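Local atomic coordinates of fumarylacetoacetate hydrolase (Burkholderia xenovorans, PDB entry 5TI1), a protein that probably hydrolyses fumarylacetoacetate to fumarate and acetoacetate, the last step of phenylalanine and tyrosine breakdown, at a magnesium-containing site. Residues L68-V79 with S107-L115. Residues are numbered along the deposited sequence; the frame is centred on the assembly and turned at random.
Sequences LAALESAGLLSV and SVRVQLSRL
Apolar packing joins the short helix 68-73 and the chain after it to helix 102-116, with Gln111 hydrogen-bonded to the backbone of Ser78, in the N-terminal part of the chain and away from the metal site. The pair of bonds illustrates how a glutamine can read an extended backbone as a neighbouring strand would. Gln111 OE1 accepts the N-H of Ser78 (3.2 Å from Ser78 N), the donor tilted from the carbonyl plane. Gln111 NE2 gives an almost straight bond to Ser78 O (178° at the hydrogen), lying in the amide plane and meeting a lone pair. Two bonds to one residue fix the rotation of the amide, and a weak third, from NE2 to Ser107 O, ties it back to its own helix. Leu77, with CG anti to its backbone N (chi1 -171°), lays CD1 against Gln111 CB at 3.8 Å. Deeper in, Leu112 meets Leu68 at about a right angle, CD1 to CD2 3.7 Å, and sets CD2 against Leu71 CD1. Leu115 reaches Leu76 with CD2 on CD1 at 3.8 Å, whereas Val79 CG1 presses tightly on Val108 CG2 (3.5 Å). Val59 and Val66, from two strands of the antiparallel sheet, floor this apolar layer. The axes of 68-73 and 107-115 run at 83° and come no closer than 12.7 Å; leucines span that gap directly, and the chain after the Schellman motif at Gly75 adds the rest: helix packing over a β-sheet, pinned by a side-chain amide paired with a peptide.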
ATOM      1  N   LEU B  68      28.542  -8.984  -1.685  1.00 38.22           N
ATOM      2  CA  LEU B  68      28.484  -9.272  -3.120  1.00 43.72           C
ATOM      3  C   LEU B  68      29.156  -8.173  -3.932  1.00 39.58           C
ATOM      4  O   LEU B  68      29.825  -8.457  -4.930  1.00 50.06           O
ATOM      5  CB  LEU B  68      27.040  -9.463  -3.576  1.00 40.07           C
ATOM      6  CG  LEU B  68      26.227 -10.558  -2.896  1.00 42.72           C
ATOM      7  CD1 LEU B  68      25.032 -10.915  -3.788  1.00 45.21           C
ATOM      8  CD2 LEU B  68      27.097 -11.776  -2.583  1.00 38.62           C
ATOM      9  N   ALA B  69      29.010  -6.913  -3.506  1.00 38.61           N
ATOM     10  CA  ALA B  69      29.664  -5.815  -4.211  1.00 40.90           C
ATOM     11  C   ALA B  69      31.179  -5.981  -4.205  1.00 44.43           C
ATOM     12  O   ALA B  69      31.845  -5.716  -5.212  1.00 46.71           O
ATOM     13  CB  ALA B  69      29.258  -4.474  -3.596  1.00 38.10           C
ATOM     14  N   ALA B  70      31.740  -6.448  -3.086  1.00 46.32           N
ATOM     15  CA  ALA B  70      33.178  -6.688  -3.032  1.00 47.87           C
ATOM     16  C   ALA B  70      33.599  -7.810  -3.983  1.00 45.54           C
ATOM     17  O   ALA B  70      34.632  -7.703  -4.655  1.00 47.44           O
ATOM     18  CB  ALA B  70      33.603  -6.998  -1.597  1.00 46.86           C
ATOM     19  N   LEU B  71      32.825  -8.896  -4.049  1.00 45.00           N
ATOM     20  CA  LEU B  71      33.154  -9.973  -4.979  1.00 49.60           C
ATOM     21  C   LEU B  71      33.039  -9.524  -6.432  1.00 51.29           C
ATOM     22  O   LEU B  71      33.823  -9.968  -7.282  1.00 49.03           O
ATOM     23  CB  LEU B  71      32.252 -11.181  -4.737  1.00 51.77           C
ATOM     24  CG  LEU B  71      32.421 -11.965  -3.438  1.00 52.26           C
ATOM     25  CD1 LEU B  71      31.707 -13.292  -3.570  1.00 53.55           C
ATOM     26  CD2 LEU B  71      33.891 -12.178  -3.117  1.00 53.64           C
ATOM     27  N   GLU B  72      32.066  -8.659  -6.738  1.00 45.31           N
ATOM     28  CA  GLU B  72      31.944  -8.120  -8.088  1.00 45.71           C
ATOM     29  C   GLU B  72      33.124  -7.219  -8.432  1.00 52.36           C
ATOM     30  O   GLU B  72      33.681  -7.307  -9.535  1.00 52.65           O
ATOM     31  CB  GLU B  72      30.633  -7.352  -8.226  1.00 43.56           C
ATOM     32  CG  GLU B  72      30.321  -6.945  -9.645  1.00 47.44           C
ATOM     33  CD  GLU B  72      29.312  -5.828  -9.696  1.00 55.47           C
ATOM     34  OE1 GLU B  72      29.163  -5.140  -8.665  1.00 57.95           O
ATOM     35  OE2 GLU B  72      28.667  -5.649 -10.754  1.00 51.48           O
ATOM     36  N   SER B  73      33.520  -6.344  -7.499  1.00 46.88           N
ATOM     37  CA  SER B  73      34.650  -5.451  -7.744  1.00 48.47           C
ATOM     38  C   SER B  73      35.927  -6.231  -8.016  1.00 52.76           C
ATOM     39  O   SER B  73      36.748  -5.826  -8.848  1.00 57.77           O
ATOM     40  CB  SER B  73      34.846  -4.509  -6.558  1.00 52.53           C
ATOM     41  OG  SER B  73      33.775  -3.588  -6.481  1.00 55.46           O
ATOM     42  N   ALA B  74      36.113  -7.354  -7.324  1.00 56.95           N
ATOM     43  CA  ALA B  74      37.290  -8.188  -7.523  1.00 57.07           C
ATOM     44  C   ALA B  74      37.204  -9.044  -8.779  1.00 61.91           C
ATOM     45  O   ALA B  74      38.184  -9.718  -9.116  1.00 67.73           O
ATOM     46  CB  ALA B  74      37.510  -9.085  -6.303  1.00 53.90           C
ATOM     47  N   GLY B  75      36.067  -9.038  -9.471  1.00 61.89           N
ATOM     48  CA  GLY B  75      35.911  -9.806 -10.687  1.00 60.26           C
ATOM     49  C   GLY B  75      35.493 -11.245 -10.502  1.00 55.60           C
ATOM     50  O   GLY B  75      35.575 -12.018 -11.460  1.00 58.01           O
ATOM     51  N   LEU B  76      35.048 -11.638  -9.309  1.00 53.46           N
ATOM     52  CA  LEU B  76      34.618 -13.009  -9.062  1.00 61.87           C
ATOM     53  C   LEU B  76      33.116 -13.201  -9.220  1.00 61.19           C
ATOM     54  O   LEU B  76      32.630 -14.332  -9.113  1.00 59.22           O
ATOM     55  CB  LEU B  76      35.039 -13.457  -7.659  1.00 53.68           C
ATOM     56  CG  LEU B  76      36.520 -13.484  -7.294  1.00 55.92           C
ATOM     57  CD1 LEU B  76      36.727 -14.483  -6.181  1.00 58.41           C
ATOM     58  CD2 LEU B  76      37.394 -13.823  -8.480  1.00 62.09           C
ATOM     59  N   LEU B  77      32.372 -12.131  -9.478  1.00 57.22           N
ATOM     60  CA  LEU B  77      30.923 -12.195  -9.541  1.00 53.20           C
ATOM     61  C   LEU B  77      30.473 -11.185 -10.583  1.00 53.78           C
ATOM     62  O   LEU B  77      30.881 -10.022 -10.530  1.00 60.83           O
ATOM     63  CB  LEU B  77      30.312 -11.886  -8.169  1.00 52.86           C
ATOM     64  CG  LEU B  77      28.818 -12.096  -7.932  1.00 51.22           C
ATOM     65  CD1 LEU B  77      28.446 -13.558  -8.132  1.00 54.05           C
ATOM     66  CD2 LEU B  77      28.451 -11.628  -6.526  1.00 42.06           C
ATOM     67  N   SER B  78      29.660 -11.623 -11.534  1.00 51.08           N
ATOM     68  CA  SER B  78      29.204 -10.736 -12.596  1.00 55.98           C
ATOM     69  C   SER B  78      27.698 -10.850 -12.785  1.00 54.56           C
ATOM     70  O   SER B  78      27.142 -11.953 -12.771  1.00 56.97           O
ATOM     71  CB  SER B  78      29.893 -11.054 -13.904  1.00 53.44           C
ATOM     72  OG  SER B  78      29.419 -12.297 -14.368  1.00 58.03           O
ATOM     73  N   VAL B  79      27.053  -9.699 -12.959  1.00 51.51           N
ATOM     74  CA  VAL B  79      25.648  -9.606 -13.349  1.00 58.38           C
ATOM     75  C   VAL B  79      25.571  -8.746 -14.603  1.00 70.26           C
ATOM     76  O   VAL B  79      26.529  -8.026 -14.930  1.00 72.15           O
ATOM     77  CB  VAL B  79      24.777  -9.010 -12.216  1.00 57.46           C
ATOM     78  CG1 VAL B  79      24.528 -10.034 -11.135  1.00 52.07           C
ATOM     79  CG2 VAL B  79      25.442  -7.775 -11.631  1.00 61.07           C
ATOM     80  N   SER B 107      22.167 -17.318 -11.893  1.00 42.56           N
ATOM     81  CA  SER B 107      23.577 -17.080 -12.188  1.00 44.04           C
ATOM     82  C   SER B 107      24.358 -16.715 -10.926  1.00 54.33           C
ATOM     83  O   SER B 107      25.389 -17.327 -10.618  1.00 45.41           O
ATOM     84  CB  SER B 107      23.710 -15.974 -13.234  1.00 43.84           C
ATOM     85  OG  SER B 107      25.076 -15.695 -13.501  1.00 45.38           O
ATOM     86  N   VAL B 108      23.881 -15.711 -10.181  1.00 45.61           N
ATOM     87  CA  VAL B 108      24.564 -15.321  -8.950  1.00 41.61           C
ATOM     88  C   VAL B 108      24.631 -16.491  -7.977  1.00 47.63           C
ATOM     89  O   VAL B 108      25.673 -16.747  -7.359  1.00 43.33           O
ATOM     90  CB  VAL B 108      23.875 -14.097  -8.315  1.00 45.17           C
ATOM     91  CG1 VAL B 108      24.427 -13.843  -6.920  1.00 39.16           C
ATOM     92  CG2 VAL B 108      24.079 -12.875  -9.184  1.00 39.24           C
ATOM     93  N   ARG B 109      23.528 -17.229  -7.834  1.00 43.75           N
ATOM     94  CA  ARG B 109      23.503 -18.332  -6.880  1.00 42.27           C
ATOM     95  C   ARG B 109      24.512 -19.418  -7.250  1.00 44.72           C
ATOM     96  O   ARG B 109      25.176 -19.985  -6.373  1.00 46.47           O
ATOM     97  CB  ARG B 109      22.098 -18.915  -6.797  1.00 41.42           C
ATOM     98  CG  ARG B 109      22.065 -20.162  -5.965  1.00 42.40           C
ATOM     99  CD  ARG B 109      20.710 -20.791  -5.927  1.00 41.84           C
ATOM    100  NE  ARG B 109      20.793 -22.041  -5.196  1.00 45.58           N
ATOM    101  CZ  ARG B 109      20.677 -22.122  -3.879  1.00 51.18           C
ATOM    102  NH1 ARG B 109      20.455 -21.016  -3.178  1.00 40.86           N
ATOM    103  NH2 ARG B 109      20.782 -23.297  -3.268  1.00 50.24           N
ATOM    104  N   VAL B 110      24.651 -19.712  -8.543  1.00 45.88           N
ATOM    105  CA  VAL B 110      25.595 -20.737  -8.967  1.00 50.19           C
ATOM    106  C   VAL B 110      27.031 -20.268  -8.754  1.00 49.49           C
ATOM    107  O   VAL B 110      27.878 -21.030  -8.274  1.00 52.23           O
ATOM    108  CB  VAL B 110      25.333 -21.135 -10.437  1.00 49.41           C
ATOM    109  CG1 VAL B 110      26.404 -22.097 -10.918  1.00 52.22           C
ATOM    110  CG2 VAL B 110      23.966 -21.776 -10.571  1.00 48.67           C
ATOM    111  N   GLN B 111      27.332 -19.019  -9.117  1.00 50.39           N
ATOM    112  CA  GLN B 111      28.677 -18.491  -8.900  1.00 49.74           C
ATOM    113  C   GLN B 111      29.044 -18.528  -7.419  1.00 58.92           C
ATOM    114  O   GLN B 111      30.131 -18.989  -7.043  1.00 51.17           O
ATOM    115  CB  GLN B 111      28.772 -17.064  -9.441  1.00 48.73           C
ATOM    116  CG  GLN B 111      28.610 -16.945 -10.957  1.00 55.27           C
ATOM    117  CD  GLN B 111      28.574 -15.498 -11.422  1.00 55.95           C
ATOM    118  OE1 GLN B 111      29.607 -14.832 -11.497  1.00 60.50           O
ATOM    119  NE2 GLN B 111      27.383 -15.001 -11.721  1.00 54.32           N
ATOM    120  N   LEU B 112      28.132 -18.065  -6.564  1.00 47.24           N
ATOM    121  CA  LEU B 112      28.398 -18.027  -5.128  1.00 49.02           C
ATOM    122  C   LEU B 112      28.584 -19.429  -4.563  1.00 48.29           C
ATOM    123  O   LEU B 112      29.519 -19.680  -3.792  1.00 49.42           O
ATOM    124  CB  LEU B 112      27.259 -17.306  -4.408  1.00 44.30           C
ATOM    125  CG  LEU B 112      27.412 -15.792  -4.280  1.00 48.91           C
ATOM    126  CD1 LEU B 112      26.167 -15.182  -3.659  1.00 42.23           C
ATOM    127  CD2 LEU B 112      28.643 -15.459  -3.446  1.00 44.14           C
ATOM    128  N   SER B 113      27.695 -20.354  -4.932  1.00 54.01           N
ATOM    129  CA  SER B 113      27.806 -21.728  -4.454  1.00 56.10           C
ATOM    130  C   SER B 113      29.159 -22.323  -4.814  1.00 59.95           C
ATOM    131  O   SER B 113      29.807 -22.958  -3.976  1.00 53.96           O
ATOM    132  CB  SER B 113      26.677 -22.578  -5.035  1.00 53.22           C
ATOM    133  OG  SER B 113      26.656 -23.863  -4.446  1.00 55.46           O
ATOM    134  N   ARG B 114      29.604 -22.112  -6.056  1.00 54.59           N
ATOM    135  CA  ARG B 114      30.934 -22.557  -6.457  1.00 57.64           C
ATOM    136  C   ARG B 114      32.008 -21.951  -5.555  1.00 61.31           C
ATOM    137  O   ARG B 114      32.837 -22.673  -4.987  1.00 58.43           O
ATOM    138  CB  ARG B 114      31.182 -22.197  -7.927  1.00 57.04           C
ATOM    139  N   LEU B 115      31.981 -20.625  -5.381  1.00 55.38           N
ATOM    140  CA  LEU B 115      33.039 -19.944  -4.641  1.00 55.14           C
ATOM    141  C   LEU B 115      33.051 -20.323  -3.167  1.00 62.55           C
ATOM    142  O   LEU B 115      34.113 -20.315  -2.538  1.00 64.36           O
ATOM    143  CB  LEU B 115      32.893 -18.433  -4.783  1.00 53.29           C
ATOM    144  CG  LEU B 115      33.283 -17.825  -6.126  1.00 59.24           C
ATOM    145  CD1 LEU B 115      32.680 -16.446  -6.278  1.00 51.78           C
ATOM    146  CD2 LEU B 115      34.795 -17.761  -6.268  1.00 57.67           C
TER